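Local coordinates for heme-binding protein A / AI-2 binding protein A (Helicobacter pylori SS1, PDB 6OFQ) that binds a short peptide as a type II periplasmic binding protein and probably passes such substrates to an ABC transporter for uptake, at residues N437-S449 against Q454-L468. Numbering follows the deposited sequence.
Sequences NFLYTLWSKQAAS and QNGSFYKSDAFSDLL
Trp443 and Phe464 meet beside a helical kink at Ser444, where helix 436-443 passes directly into helix 445-449, in this type II periplasmic binding protein; the loop from Gln454 and the start of helix 462-473 wrap both helices. The Phe464 ring brings CE2 to 3.6 Å from Trp443 CB, while Tyr459 CE2 lies over one of its faces and Leu468 CG over the other. Leu439 adds CD2 near the ring's CZ and meets the branched end of Leu468 at about a right angle; Tyr440 turns a ring edge to Leu468, with Tyr440 CD1 3.7 Å from Leu468 CB. Helix 477-494 closes this apolar layer through Tyr484 and Ile491.

At the kink the buried polar groups of Ser444, Asn455 and Ser465 find partners. Ser444 caps the second helix, and Lys445 N donates almost straight (162°) to Ser465 OG at 3.0 Å. Asn455 swings its amide away from its own backbone N (chi1 -178°), which carries ND2 to Ser444 O at 3.0 Å and to Tyr459 O, while OD1 accepts from Tyr459 N. Water 4 accepts from Ser461 N and sits within bonding distance of Trp443 O, Tyr459 O and Ser465 OG, more acceptors than its two protons can serve at once.

Toward solvent the contact thins to the long chains of Lys445 and Lys460 and the exposed Asp462. The Lys445 chain passes Lys460 CA and bends at chi3 toward Asp462, with water 5 accepting from its ammonium group. The salt bridge spans 2.8 Å from Lys445 NZ to Asp462 OD1, the nitrogen standing above the carboxylate plane, 37° out of it.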
loop_
_atom_site.group_PDB
_atom_site.type_symbol
_atom_site.label_atom_id
_atom_site.label_comp_id
_atom_site.label_asym_id
_atom_site.label_seq_id
_atom_site.Cartn_x
_atom_site.Cartn_y
_atom_site.Cartn_z
ATOM N N ASN A 437 0.533 -8.337 7.371
ATOM C CA ASN A 437 0.237 -7.100 6.599
ATOM C C ASN A 437 -0.769 -7.404 5.472
ATOM O O ASN A 437 -1.334 -6.429 4.923
ATOM C CB ASN A 437 1.548 -6.503 6.086
ATOM C CG ASN A 437 1.365 -5.260 5.208
ATOM O OD1 ASN A 437 1.675 -5.323 4.001
ATOM N ND2 ASN A 437 0.896 -4.168 5.745
ATOM N N PHE A 438 -0.886 -8.671 5.052
ATOM C CA PHE A 438 -1.919 -9.055 4.096
ATOM C C PHE A 438 -3.067 -9.701 4.852
ATOM O O PHE A 438 -4.253 -9.281 4.733
ATOM C CB PHE A 438 -1.444 -10.000 2.966
ATOM C CG PHE A 438 -0.457 -9.384 1.981
ATOM C CD1 PHE A 438 0.865 -9.046 2.339
ATOM C CD2 PHE A 438 -0.820 -9.291 0.639
ATOM C CE1 PHE A 438 1.731 -8.568 1.350
ATOM C CE2 PHE A 438 0.067 -8.786 -0.313
ATOM C CZ PHE A 438 1.350 -8.458 0.040
ATOM N N LEU A 439 -2.796 -10.809 5.524
ATOM C CA LEU A 439 -3.852 -11.595 6.104
ATOM C C LEU A 439 -4.643 -10.824 7.159
ATOM O O LEU A 439 -5.880 -10.877 7.147
ATOM C CB LEU A 439 -3.317 -12.873 6.709
ATOM C CG LEU A 439 -2.558 -13.787 5.731
ATOM C CD1 LEU A 439 -1.950 -14.946 6.521
ATOM C CD2 LEU A 439 -3.498 -14.287 4.642
ATOM N N TYR A 440 -4.016 -10.109 8.068
ATOM C CA TYR A 440 -4.774 -9.432 9.110
ATOM C C TYR A 440 -5.314 -8.107 8.629
ATOM O O TYR A 440 -6.509 -7.764 8.805
ATOM C CB TYR A 440 -3.951 -9.262 10.393
ATOM C CG TYR A 440 -4.832 -8.979 11.602
ATOM C CD1 TYR A 440 -5.479 -10.045 12.191
ATOM C CD2 TYR A 440 -5.053 -7.711 12.084
ATOM C CE1 TYR A 440 -6.332 -9.863 13.267
ATOM C CE2 TYR A 440 -5.903 -7.528 13.203
ATOM C CZ TYR A 440 -6.507 -8.638 13.726
ATOM O OH TYR A 440 -7.377 -8.599 14.859
ATOM N N THR A 441 -4.491 -7.348 7.933
ATOM C CA THR A 441 -4.915 -6.021 7.534
ATOM C C THR A 441 -6.044 -6.059 6.520
ATOM O O THR A 441 -6.837 -5.116 6.472
ATOM C CB THR A 441 -3.687 -5.310 6.960
ATOM O OG1 THR A 441 -2.673 -5.318 7.966
ATOM C CG2 THR A 441 -3.932 -3.822 6.597
ATOM N N LEU A 442 -6.081 -7.089 5.663
ATOM C CA LEU A 442 -7.054 -7.155 4.556
ATOM C C LEU A 442 -8.153 -8.161 4.728
ATOM O O LEU A 442 -9.173 -8.098 4.041
ATOM C CB LEU A 442 -6.398 -7.409 3.184
ATOM C CG LEU A 442 -5.197 -6.510 2.919
ATOM C CD1 LEU A 442 -4.511 -6.975 1.633
ATOM C CD2 LEU A 442 -5.529 -5.033 2.834
ATOM N N TRP A 443 -7.967 -9.156 5.580
ATOM C CA TRP A 443 -8.856 -10.312 5.625
ATOM C C TRP A 443 -9.439 -10.707 6.981
ATOM O O TRP A 443 -10.132 -11.713 7.120
ATOM C CB TRP A 443 -8.193 -11.552 4.974
ATOM C CG TRP A 443 -7.750 -11.337 3.512
ATOM C CD1 TRP A 443 -6.512 -11.003 3.061
ATOM C CD2 TRP A 443 -8.614 -11.372 2.368
ATOM N NE1 TRP A 443 -6.532 -10.819 1.695
ATOM C CE2 TRP A 443 -7.831 -11.025 1.254
ATOM C CE3 TRP A 443 -9.970 -11.659 2.194
ATOM C CZ2 TRP A 443 -8.370 -11.006 -0.018
ATOM C CZ3 TRP A 443 -10.480 -11.624 0.895
ATOM C CH2 TRP A 443 -9.685 -11.303 -0.174
ATOM N N SER A 444 -9.104 -9.930 8.012
ATOM C CA SER A 444 -9.556 -10.257 9.372
ATOM C C SER A 444 -10.936 -9.669 9.698
ATOM O O SER A 444 -11.376 -8.661 9.095
ATOM C CB SER A 444 -8.562 -9.808 10.443
ATOM O OG SER A 444 -8.470 -8.416 10.470
ATOM N N LYS A 445 -11.543 -10.194 10.762
ATOM C CA LYS A 445 -12.717 -9.527 11.305
ATOM C C LYS A 445 -12.446 -8.127 11.770
ATOM O O LYS A 445 -13.284 -7.245 11.540
ATOM C CB LYS A 445 -13.337 -10.353 12.411
ATOM C CG LYS A 445 -14.053 -11.550 11.840
ATOM C CD LYS A 445 -14.524 -12.511 12.920
ATOM C CE LYS A 445 -15.593 -11.757 13.725
ATOM N NZ LYS A 445 -16.562 -12.649 14.416
ATOM N N GLN A 446 -11.309 -7.922 12.410
ATOM C CA GLN A 446 -10.940 -6.592 12.840
ATOM C C GLN A 446 -10.965 -5.650 11.651
ATOM O O GLN A 446 -11.560 -4.573 11.682
ATOM C CB GLN A 446 -9.566 -6.614 13.516
ATOM C CG GLN A 446 -9.027 -5.204 13.741
ATOM C CD GLN A 446 -9.875 -4.377 14.706
ATOM O OE1 GLN A 446 -10.290 -4.882 15.755
ATOM N NE2 GLN A 446 -10.093 -3.117 14.425
ATOM N N ALA A 447 -10.360 -6.056 10.533
ATOM C CA ALA A 447 -10.273 -5.175 9.362
ATOM C C ALA A 447 -11.670 -4.898 8.799
ATOM O O ALA A 447 -11.946 -3.770 8.377
ATOM C CB ALA A 447 -9.373 -5.750 8.278
ATOM N N ALA A 448 -12.520 -5.903 8.764
ATOM C CA ALA A 448 -13.909 -5.754 8.304
ATOM C C ALA A 448 -14.740 -4.841 9.183
ATOM O O ALA A 448 -15.744 -4.249 8.683
ATOM C CB ALA A 448 -14.590 -7.095 8.176
ATOM N N SER A 449 -14.411 -4.744 10.456
ATOM C CA SER A 449 -15.184 -3.924 11.404
ATOM C C SER A 449 -14.994 -2.418 11.152
ATOM O O SER A 449 -15.824 -1.620 11.597
ATOM C CB SER A 449 -14.848 -4.313 12.840
ATOM O OG SER A 449 -13.597 -3.806 13.268
ATOM N N GLN A 454 -10.533 -1.859 4.549
ATOM C CA GLN A 454 -9.635 -2.469 3.572
ATOM C C GLN A 454 -9.908 -3.943 3.327
ATOM O O GLN A 454 -9.294 -4.534 2.424
ATOM C CB GLN A 454 -8.173 -2.331 4.033
ATOM C CG GLN A 454 -7.869 -0.868 4.373
ATOM C CD GLN A 454 -6.394 -0.519 4.342
ATOM O OE1 GLN A 454 -5.871 -0.263 3.265
ATOM N NE2 GLN A 454 -5.730 -0.713 5.446
ATOM N N ASN A 455 -10.914 -4.465 4.017
ATOM C CA ASN A 455 -11.338 -5.846 3.802
ATOM C C ASN A 455 -12.529 -5.764 2.828
ATOM O O ASN A 455 -13.724 -5.768 3.190
ATOM C CB ASN A 455 -11.699 -6.497 5.135
ATOM C CG ASN A 455 -12.099 -7.948 5.044
ATOM O OD1 ASN A 455 -12.508 -8.429 3.985
ATOM N ND2 ASN A 455 -12.013 -8.672 6.151
ATOM N N GLY A 456 -12.173 -5.699 1.549
ATOM C CA GLY A 456 -13.141 -5.416 0.489
ATOM C C GLY A 456 -14.076 -6.569 0.223
ATOM O O GLY A 456 -15.107 -6.361 -0.402
ATOM N N SER A 457 -13.780 -7.762 0.706
ATOM C CA SER A 457 -14.687 -8.910 0.621
ATOM C C SER A 457 -15.626 -9.026 1.823
ATOM O O SER A 457 -16.468 -9.894 1.912
ATOM C CB SER A 457 -13.897 -10.229 0.471
ATOM O OG SER A 457 -13.295 -10.292 -0.801
ATOM N N PHE A 458 -15.389 -8.166 2.813
ATOM C CA PHE A 458 -16.035 -8.250 4.126
ATOM C C PHE A 458 -15.959 -9.667 4.685
ATOM O O PHE A 458 -16.929 -10.257 5.171
ATOM C CB PHE A 458 -17.502 -7.749 4.054
ATOM C CG PHE A 458 -17.627 -6.251 3.846
ATOM C CD1 PHE A 458 -17.480 -5.681 2.620
ATOM C CD2 PHE A 458 -17.701 -5.401 4.937
ATOM C CE1 PHE A 458 -17.529 -4.307 2.428
ATOM C CE2 PHE A 458 -17.870 -4.045 4.739
ATOM C CZ PHE A 458 -17.748 -3.483 3.493
ATOM N N TYR A 459 -14.770 -10.255 4.549
ATOM C CA TYR A 459 -14.595 -11.620 5.000
ATOM C C TYR A 459 -14.551 -11.687 6.519
ATOM O O TYR A 459 -13.670 -11.065 7.113
ATOM C CB TYR A 459 -13.310 -12.189 4.408
ATOM C CG TYR A 459 -12.968 -13.608 4.735
ATOM C CD1 TYR A 459 -13.876 -14.645 4.644
ATOM C CD2 TYR A 459 -11.689 -13.934 5.183
ATOM C CE1 TYR A 459 -13.558 -15.949 5.007
ATOM C CE2 TYR A 459 -11.367 -15.230 5.500
ATOM C CZ TYR A 459 -12.257 -16.274 5.379
ATOM O OH TYR A 459 -11.821 -17.525 5.703
ATOM N N LYS A 460 -15.466 -12.440 7.095
ATOM C CA LYS A 460 -15.563 -12.560 8.554
ATOM C C LYS A 460 -15.560 -14.032 8.949
ATOM O O LYS A 460 -16.571 -14.713 8.872
ATOM C CB LYS A 460 -16.872 -11.910 9.006
ATOM C CG LYS A 460 -16.914 -10.425 8.748
ATOM C CD LYS A 460 -18.209 -9.751 9.191
ATOM C CE LYS A 460 -18.455 -10.015 10.660
ATOM N NZ LYS A 460 -19.649 -9.160 10.909
ATOM N N SER A 461 -14.387 -14.526 9.325
ATOM C CA SER A 461 -14.239 -15.890 9.769
ATOM C C SER A 461 -13.515 -15.824 11.109
ATOM O O SER A 461 -12.359 -15.374 11.200
ATOM C CB SER A 461 -13.404 -16.734 8.812
ATOM O OG SER A 461 -12.950 -17.937 9.435
ATOM N N ASP A 462 -14.171 -16.367 12.141
ATOM C CA ASP A 462 -13.528 -16.500 13.439
ATOM C C ASP A 462 -12.347 -17.462 13.452
ATOM O O ASP A 462 -11.269 -17.193 14.009
ATOM C CB ASP A 462 -14.482 -16.987 14.528
ATOM C CG ASP A 462 -15.362 -15.870 15.029
ATOM O OD1 ASP A 462 -14.841 -14.738 15.218
ATOM O OD2 ASP A 462 -16.539 -16.252 15.206
ATOM N N ALA A 463 -12.490 -18.598 12.781
ATOM C CA ALA A 463 -11.431 -19.579 12.756
ATOM C C ALA A 463 -10.159 -19.005 12.096
ATOM O O ALA A 463 -9.014 -19.180 12.544
ATOM C CB ALA A 463 -11.938 -20.849 12.066
ATOM N N PHE A 464 -10.338 -18.239 11.012
ATOM C CA PHE A 464 -9.226 -17.658 10.268
ATOM C C PHE A 464 -8.642 -16.567 11.153
ATOM O O PHE A 464 -7.400 -16.518 11.383
ATOM C CB PHE A 464 -9.746 -17.054 8.979
ATOM C CG PHE A 464 -8.765 -16.271 8.179
ATOM C CD1 PHE A 464 -7.867 -16.953 7.367
ATOM C CD2 PHE A 464 -8.778 -14.896 8.195
ATOM C CE1 PHE A 464 -6.971 -16.244 6.611
ATOM C CE2 PHE A 464 -7.949 -14.171 7.378
ATOM C CZ PHE A 464 -7.034 -14.866 6.618
ATOM N N SER A 465 -9.483 -15.667 11.652
ATOM C CA SER A 465 -9.005 -14.527 12.410
ATOM C C SER A 465 -8.326 -14.902 13.735
ATOM O O SER A 465 -7.236 -14.377 14.014
ATOM C CB SER A 465 -10.121 -13.540 12.662
ATOM O OG SER A 465 -10.637 -12.954 11.467
ATOM N N ASP A 466 -8.799 -15.991 14.325
ATOM C CA ASP A 466 -8.215 -16.431 15.598
ATOM C C ASP A 466 -6.808 -16.947 15.366
ATOM O O ASP A 466 -5.885 -16.754 16.197
ATOM C CB ASP A 466 -9.045 -17.506 16.268
ATOM C CG ASP A 466 -10.351 -16.982 16.914
ATOM O OD1 ASP A 466 -10.509 -15.760 17.026
ATOM O OD2 ASP A 466 -11.191 -17.880 17.207
ATOM N N LEU A 467 -6.556 -17.617 14.232
ATOM C CA LEU A 467 -5.198 -18.055 13.944
ATOM C C LEU A 467 -4.277 -16.891 13.717
ATOM O O LEU A 467 -3.103 -16.928 14.153
ATOM C CB LEU A 467 -5.160 -18.932 12.687
ATOM C CG LEU A 467 -5.697 -20.358 12.856
ATOM C CD1 LEU A 467 -6.020 -21.029 11.527
ATOM C CD2 LEU A 467 -4.731 -21.222 13.596
ATOM N N LEU A 468 -4.753 -15.864 13.039
ATOM C CA LEU A 468 -3.945 -14.660 12.835
ATOM C C LEU A 468 -3.595 -13.958 14.139
ATOM O O LEU A 468 -2.479 -13.467 14.281
ATOM C CB LEU A 468 -4.624 -13.639 11.926
ATOM C CG LEU A 468 -5.091 -14.171 10.550
ATOM C CD1 LEU A 468 -5.597 -12.996 9.693
ATOM C CD2 LEU A 468 -3.997 -14.911 9.829
HETATM O O HOH W 1 -7.146 -2.586 7.451
HETATM O O HOH W 2 -10.765 -8.531 1.512
HETATM O O HOH W 3 -9.150 -6.802 0.804
HETATM O O HOH W 4 -12.168 -12.759 8.726
HETATM O O HOH W 5 -17.935 -14.146 11.981
HETATM O O HOH W 6 -9.988 -2.191 7.311
#